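Local coordinates for outer membrane protein (Tpn50) (Borrelia burgdorferi, PDB 3OON) that probably binds peptidoglycan through its OmpA-like C-terminal domain, which would tether the outer membrane to the cell wall, at residues A[4-7]-A[12-15]; A[49-54]-A[79-84]; A[75-80]-A[117-122]. All coordinates share one frame; numbering follows the deposited sequence.

Contact 1 of 3, residues A[4-7]-A[12-15]; sequences IEVE and GINL
E7 and N14 form an antiparallel hydrogen-bonded pair. E7 N donates to N14 O at 3.0 Å. N14 N returns a bond to E7 O at 2.7 Å, with an N-H...O angle of 147°, so the second bond is shorter but more bent. V6 and L15 are the adjacent non-hydrogen-bonded pair. Here V6 CA approaches N14 O at 3.3 Å in a CH...O contact.

The side chain of L15 can be followed outward. Its CB meets CG2 of I4 at 3.8 Å. CG carries the chain on beside the backbone N, chi1 -47°, and CD2 then lies 3.7 Å from V6 CG2. The V6 and L15 side chains run side by side and point the same way. V6 CG1 touches I13 CG2 at 3.5 Å, on the same side of V6 as L15.

N14 leaves the sheet on the face opposite V6 and L15. One water links the strands there: it accepts from N14 ND2 and donates to E5 O at 2.9 Å. N14 OD1 has a weak hydrogen bond to T120.

I4 and L15 also touch helix 33-45. I4 and V6 pair with an antiparallel strand of the second subunit, so the sheet continues across the dimer interface. The two segments belong to the beta hairpin of strands 4-9 and 12-20, the outermost hairpin of this chain's part of the mixed sheet.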
# COMPACT_ATOMS: atom_id res chain seq x y z
N ILE A 4 0.45 -5.33 0.29
CA ILE A 4 -0.05 -4.72 -0.93
C ILE A 4 0.97 -3.66 -1.29
O ILE A 4 1.51 -2.98 -0.40
CB ILE A 4 -1.42 -4.08 -0.67
CG1 ILE A 4 -2.39 -5.13 -0.14
CG2 ILE A 4 -1.97 -3.42 -1.94
CD1 ILE A 4 -3.53 -4.54 0.65
N GLU A 5 1.26 -3.52 -2.58
CA GLU A 5 2.12 -2.45 -3.07
C GLU A 5 1.24 -1.36 -3.64
O GLU A 5 0.43 -1.62 -4.53
CB GLU A 5 3.06 -2.94 -4.17
CG GLU A 5 4.06 -3.97 -3.70
CD GLU A 5 5.12 -4.26 -4.74
OE1 GLU A 5 6.28 -3.85 -4.52
OE2 GLU A 5 4.79 -4.87 -5.77
N VAL A 6 1.40 -0.14 -3.12
CA VAL A 6 0.55 0.99 -3.49
C VAL A 6 1.37 2.04 -4.23
O VAL A 6 2.41 2.51 -3.74
CB VAL A 6 -0.13 1.60 -2.26
CG1 VAL A 6 -1.02 2.77 -2.65
CG2 VAL A 6 -0.95 0.52 -1.55
N GLU A 7 0.88 2.41 -5.41
CA GLU A 7 1.56 3.40 -6.24
C GLU A 7 0.52 4.18 -7.04
O GLU A 7 -0.48 3.62 -7.49
CB GLU A 7 2.60 2.74 -7.16
CG GLU A 7 3.39 3.75 -7.98
CD GLU A 7 4.52 3.15 -8.80
OE1 GLU A 7 4.77 1.92 -8.72
OE2 GLU A 7 5.16 3.92 -9.53
N GLY A 12 -5.34 6.52 -11.25
CA GLY A 12 -5.74 6.55 -9.84
C GLY A 12 -4.67 5.95 -8.95
O GLY A 12 -3.47 6.08 -9.22
N ILE A 13 -5.11 5.29 -7.89
CA ILE A 13 -4.19 4.67 -6.95
C ILE A 13 -4.18 3.17 -7.25
O ILE A 13 -5.18 2.49 -7.06
CB ILE A 13 -4.61 4.93 -5.48
CG1 ILE A 13 -4.68 6.44 -5.19
CG2 ILE A 13 -3.66 4.23 -4.52
CD1 ILE A 13 -5.31 6.78 -3.84
N ASN A 14 -3.03 2.67 -7.70
CA ASN A 14 -2.86 1.25 -8.04
C ASN A 14 -2.48 0.41 -6.81
O ASN A 14 -1.54 0.74 -6.09
CB ASN A 14 -1.77 1.11 -9.12
CG ASN A 14 -1.70 -0.28 -9.71
OD1 ASN A 14 -2.43 -0.61 -10.66
ND2 ASN A 14 -0.81 -1.09 -9.18
N LEU A 15 -3.23 -0.67 -6.60
CA LEU A 15 -2.94 -1.65 -5.57
C LEU A 15 -2.48 -2.92 -6.27
O LEU A 15 -3.27 -3.58 -6.95
CB LEU A 15 -4.18 -1.94 -4.70
CG LEU A 15 -5.01 -0.77 -4.16
CD1 LEU A 15 -6.14 -1.29 -3.26
CD2 LEU A 15 -4.13 0.20 -3.40
O HOH W 1 1.14 -0.71 -7.23

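Contact 2 of 3, residues A[49-54]-A[79-84]; sequences NNILIE and NYLIKM
I51 holds CG1 between its backbone N and carbonyl carbon, chi1 65°, and extends CD1 from there with chi2 171°. L81 sets CG beside its own N and points CD1 at the strand through a chi2 of 174°. These torsions bring the two CD1 methyl groups together. I51 CD1 meets L81 CD1 at 4.0 Å, and the two side chains cross at a slant. I53 CD1 lies 4.3 Å from the same L81 CD1. One leucine methyl thus serves two isoleucines that are two residues apart on the strand. The segments bury 76 Å² between them.

The backbones stay well separated. The CA atoms of I51 and L81 are 10.9 Å apart, so side chains alone span the gap between strand 51-55 and helix 63-83. Both elements belong to a beta-alpha-beta unit that ends in strand 92-96. I92 of that strand also touches I51 and I53. Helix 33-45 adds L43 against both I51 and L81, and I36 against L81.

I51, I53 and L81 are all buried, and they meet through carbon atoms alone. The contact therefore rests on dispersion and the exclusion of water. It is apolar throughout, with no directional bond to fix it.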
# COMPACT_ATOMS: atom_id res chain seq x y z
N ASN A 49 -15.29 6.33 -5.00
CA ASN A 49 -14.52 5.86 -6.16
C ASN A 49 -15.00 4.57 -6.79
O ASN A 49 -15.39 3.63 -6.09
CB ASN A 49 -13.04 5.73 -5.81
CG ASN A 49 -12.48 6.96 -5.14
OD1 ASN A 49 -12.86 7.30 -4.02
ND2 ASN A 49 -11.58 7.65 -5.83
N ASN A 50 -14.95 4.52 -8.12
CA ASN A 50 -15.10 3.28 -8.86
C ASN A 50 -13.76 2.57 -8.83
O ASN A 50 -12.73 3.21 -8.59
CB ASN A 50 -15.55 3.57 -10.29
CG ASN A 50 -16.89 4.28 -10.33
OD1 ASN A 50 -17.86 3.81 -9.74
ND2 ASN A 50 -16.95 5.42 -11.01
N ILE A 51 -13.77 1.26 -9.05
CA ILE A 51 -12.51 0.51 -9.09
C ILE A 51 -12.38 -0.33 -10.35
O ILE A 51 -13.37 -0.71 -10.97
CB ILE A 51 -12.29 -0.40 -7.84
CG1 ILE A 51 -13.34 -1.52 -7.74
CG2 ILE A 51 -12.24 0.43 -6.53
CD1 ILE A 51 -13.00 -2.55 -6.65
N LEU A 52 -11.14 -0.61 -10.73
CA LEU A 52 -10.85 -1.50 -11.85
C LEU A 52 -10.05 -2.67 -11.30
O LEU A 52 -9.02 -2.46 -10.63
CB LEU A 52 -10.02 -0.75 -12.90
CG LEU A 52 -9.27 -1.58 -13.94
CD1 LEU A 52 -10.24 -2.25 -14.89
CD2 LEU A 52 -8.33 -0.67 -14.72
N ILE A 53 -10.51 -3.90 -11.57
CA ILE A 53 -9.83 -5.10 -11.10
C ILE A 53 -9.32 -5.85 -12.32
O ILE A 53 -10.10 -6.20 -13.21
CB ILE A 53 -10.75 -6.03 -10.29
CG1 ILE A 53 -11.48 -5.26 -9.19
CG2 ILE A 53 -9.92 -7.21 -9.72
CD1 ILE A 53 -12.33 -6.13 -8.28
N GLU A 54 -8.01 -6.09 -12.35
CA GLU A 54 -7.35 -6.69 -13.51
C GLU A 54 -6.72 -8.02 -13.14
O GLU A 54 -5.94 -8.11 -12.17
CB GLU A 54 -6.28 -5.74 -14.06
CG GLU A 54 -6.84 -4.39 -14.51
CD GLU A 54 -5.78 -3.46 -15.01
OE1 GLU A 54 -5.22 -2.68 -14.20
OE2 GLU A 54 -5.49 -3.50 -16.23
N ASN A 79 -16.24 -10.19 -6.48
CA ASN A 79 -17.40 -10.81 -5.83
C ASN A 79 -17.29 -10.81 -4.31
O ASN A 79 -18.29 -10.62 -3.61
CB ASN A 79 -17.63 -12.23 -6.34
CG ASN A 79 -18.22 -12.26 -7.74
OD1 ASN A 79 -18.72 -11.26 -8.25
ND2 ASN A 79 -18.15 -13.43 -8.38
N TYR A 80 -16.08 -11.03 -3.80
CA TYR A 80 -15.85 -11.03 -2.37
C TYR A 80 -16.02 -9.62 -1.80
O TYR A 80 -16.65 -9.45 -0.75
CB TYR A 80 -14.46 -11.59 -2.03
CG TYR A 80 -14.19 -11.65 -0.54
CD1 TYR A 80 -14.83 -12.59 0.27
CD2 TYR A 80 -13.31 -10.76 0.06
CE1 TYR A 80 -14.59 -12.64 1.63
CE2 TYR A 80 -13.06 -10.81 1.42
CZ TYR A 80 -13.70 -11.75 2.20
OH TYR A 80 -13.46 -11.80 3.56
N LEU A 81 -15.48 -8.63 -2.51
CA LEU A 81 -15.66 -7.22 -2.15
C LEU A 81 -17.13 -6.79 -2.14
O LEU A 81 -17.54 -5.99 -1.29
CB LEU A 81 -14.83 -6.31 -3.05
CG LEU A 81 -13.30 -6.50 -3.02
CD1 LEU A 81 -12.66 -5.61 -4.07
CD2 LEU A 81 -12.71 -6.20 -1.63
N ILE A 82 -17.91 -7.30 -3.10
CA ILE A 82 -19.36 -7.10 -3.13
C ILE A 82 -19.98 -7.68 -1.87
O ILE A 82 -20.72 -7.00 -1.14
CB ILE A 82 -20.02 -7.82 -4.33
CG1 ILE A 82 -19.45 -7.31 -5.65
CG2 ILE A 82 -21.53 -7.65 -4.30
CD1 ILE A 82 -19.67 -5.87 -5.86
N LYS A 83 -19.64 -8.94 -1.60
CA LYS A 83 -20.16 -9.70 -0.46
C LYS A 83 -19.83 -9.02 0.88
O LYS A 83 -20.64 -9.03 1.82
CB LYS A 83 -19.61 -11.13 -0.50
CG LYS A 83 -20.17 -12.09 0.55
CD LYS A 83 -19.39 -13.41 0.52
CE LYS A 83 -19.88 -14.40 1.55
NZ LYS A 83 -19.18 -15.70 1.34
N MSE A 84 -18.64 -8.42 0.95
CA MSE A 84 -18.20 -7.68 2.14
C MSE A 84 -18.84 -6.29 2.22
O MSE A 84 -18.58 -5.55 3.18
CB MSE A 84 -16.67 -7.55 2.16
CG MSE A 84 -15.91 -8.87 2.34
SE MSE A 84 -16.06 -9.72 4.10
CE MSE A 84 -17.60 -10.89 3.78

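Contact 3 of 3, residues A[75-80]-A[117-122]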
# COMPACT_ATOMS: atom_id res chain seq x y z
N ARG A 75 -13.03 -11.31 -11.25
CA ARG A 75 -14.41 -11.42 -10.75
C ARG A 75 -14.52 -12.11 -9.39
O ARG A 75 -15.34 -11.70 -8.56
CB ARG A 75 -15.31 -12.09 -11.79
CG ARG A 75 -15.69 -11.13 -12.88
CD ARG A 75 -16.67 -11.69 -13.90
NE ARG A 75 -16.91 -10.70 -14.94
CZ ARG A 75 -17.83 -9.73 -14.86
NH1 ARG A 75 -18.62 -9.62 -13.80
NH2 ARG A 75 -17.95 -8.87 -15.87
N ALA A 76 -13.70 -13.14 -9.15
CA ALA A 76 -13.67 -13.80 -7.84
C ALA A 76 -13.31 -12.79 -6.73
O ALA A 76 -13.94 -12.80 -5.66
CB ALA A 76 -12.67 -14.95 -7.86
N ILE A 77 -12.33 -11.93 -6.99
CA ILE A 77 -11.92 -10.88 -6.05
C ILE A 77 -13.03 -9.86 -5.86
O ILE A 77 -13.40 -9.53 -4.72
CB ILE A 77 -10.61 -10.17 -6.50
CG1 ILE A 77 -9.46 -11.19 -6.69
CG2 ILE A 77 -10.23 -9.05 -5.52
CD1 ILE A 77 -8.97 -11.85 -5.44
N GLY A 78 -13.57 -9.38 -6.97
CA GLY A 78 -14.67 -8.41 -6.96
C GLY A 78 -15.89 -8.93 -6.22
O GLY A 78 -16.49 -8.20 -5.42
N ASN A 79 -16.24 -10.19 -6.48
CA ASN A 79 -17.40 -10.81 -5.83
C ASN A 79 -17.29 -10.81 -4.31
O ASN A 79 -18.29 -10.62 -3.61
CB ASN A 79 -17.63 -12.23 -6.34
CG ASN A 79 -18.22 -12.26 -7.74
OD1 ASN A 79 -18.72 -11.26 -8.25
ND2 ASN A 79 -18.15 -13.43 -8.38
N TYR A 80 -16.08 -11.03 -3.80
CA TYR A 80 -15.85 -11.03 -2.37
C TYR A 80 -16.02 -9.62 -1.80
O TYR A 80 -16.65 -9.45 -0.75
CB TYR A 80 -14.46 -11.59 -2.03
CG TYR A 80 -14.19 -11.65 -0.54
CD1 TYR A 80 -14.83 -12.59 0.27
CD2 TYR A 80 -13.31 -10.76 0.06
CE1 TYR A 80 -14.59 -12.64 1.63
CE2 TYR A 80 -13.06 -10.81 1.42
CZ TYR A 80 -13.70 -11.75 2.20
OH TYR A 80 -13.46 -11.80 3.56
N VAL A 117 -2.70 -9.72 -9.33
CA VAL A 117 -3.97 -9.01 -9.43
C VAL A 117 -3.65 -7.55 -9.16
O VAL A 117 -2.79 -7.23 -8.34
CB VAL A 117 -5.05 -9.49 -8.42
CG1 VAL A 117 -6.40 -8.79 -8.67
CG2 VAL A 117 -5.27 -10.98 -8.49
N GLU A 118 -4.33 -6.67 -9.88
CA GLU A 118 -4.21 -5.26 -9.60
C GLU A 118 -5.61 -4.76 -9.38
O GLU A 118 -6.55 -5.22 -10.04
CB GLU A 118 -3.56 -4.51 -10.75
CG GLU A 118 -2.09 -4.82 -10.96
CD GLU A 118 -1.88 -5.91 -11.99
OE1 GLU A 118 -2.54 -5.85 -13.07
OE2 GLU A 118 -1.06 -6.83 -11.73
N ILE A 119 -5.73 -3.83 -8.45
CA ILE A 119 -6.96 -3.08 -8.26
C ILE A 119 -6.59 -1.60 -8.27
O ILE A 119 -5.70 -1.16 -7.53
CB ILE A 119 -7.65 -3.43 -6.94
CG1 ILE A 119 -8.10 -4.89 -6.93
CG2 ILE A 119 -8.85 -2.50 -6.71
CD1 ILE A 119 -8.71 -5.36 -5.61
N THR A 120 -7.25 -0.83 -9.12
CA THR A 120 -7.02 0.61 -9.18
C THR A 120 -8.20 1.38 -8.60
O THR A 120 -9.34 1.18 -9.04
CB THR A 120 -6.71 1.06 -10.61
OG1 THR A 120 -5.57 0.34 -11.10
CG2 THR A 120 -6.39 2.56 -10.67
N ILE A 121 -7.92 2.23 -7.62
CA ILE A 121 -8.94 3.14 -7.11
C ILE A 121 -8.98 4.29 -8.10
O ILE A 121 -8.05 5.10 -8.18
CB ILE A 121 -8.62 3.65 -5.69
CG1 ILE A 121 -8.40 2.46 -4.74
CG2 ILE A 121 -9.77 4.53 -5.17
CD1 ILE A 121 -7.80 2.85 -3.39
N LEU A 122 -10.04 4.31 -8.91
CA LEU A 122 -10.13 5.24 -10.03
C LEU A 122 -10.44 6.64 -9.55
O LEU A 122 -11.27 6.84 -8.67
CB LEU A 122 -11.19 4.78 -11.04
CG LEU A 122 -10.99 3.39 -11.65
CD1 LEU A 122 -12.21 3.01 -12.47
CD2 LEU A 122 -9.69 3.31 -12.50
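I77 packs on V117 and I119, where helix 63-83 lies against the mixed sheet of the OmpA-like alpha/beta fold. V117 comes first along strand 114-122. Its CG1 lies 4.4 Å from CG1 of I77, a loose approach. E118 is turned to the other face of the sheet, apart from the helix. I119 returns to the helix side, with its CD1 against I77. V117 and I119 also touch the neighbouring strands, both meeting F17 of strand 12-20 and I53 of strand 51-55. T120 is on the same face of the sheet as E118. I121 is again on the inner side, but it lies too far along the strand to meet segment 75-80. L122 closes the segment, and its O accepts a hydrogen bond from N49 ND2.

I77 is the one residue of its segment that reaches the strand, and I28, I19 and I36 also touch it. The segments bury 106 Å² between them. With CG1 of I77 beside the backbone N, chi1 -57°, its CG2 stands anti to that N and meets I119 CD1 at 4.0 Å.

Overall arrangement
All three contacts use one mixed sheet, ordered 4-9, 12-20, 114-122, 51-55, 92-96. Contact 1 comes first along the chain and is complete before the others open. It includes strand 4-9, outermost within this chain, and its centre is about 12 Å from that of contact 3 and 14 Å from that of contact 2. Contacts 2 and 3 have centres about 5 Å apart and share N79 and Y80 of helix 63-83. Strand 114-122 sits between strands 12-20 and 51-55: L15 N is 2.7 Å from I119 O, and L52 O is 2.8 Å from T120 N. The C-terminal strand thus joins the hairpin whose first strand pairs with the second subunit to the helix-covered core.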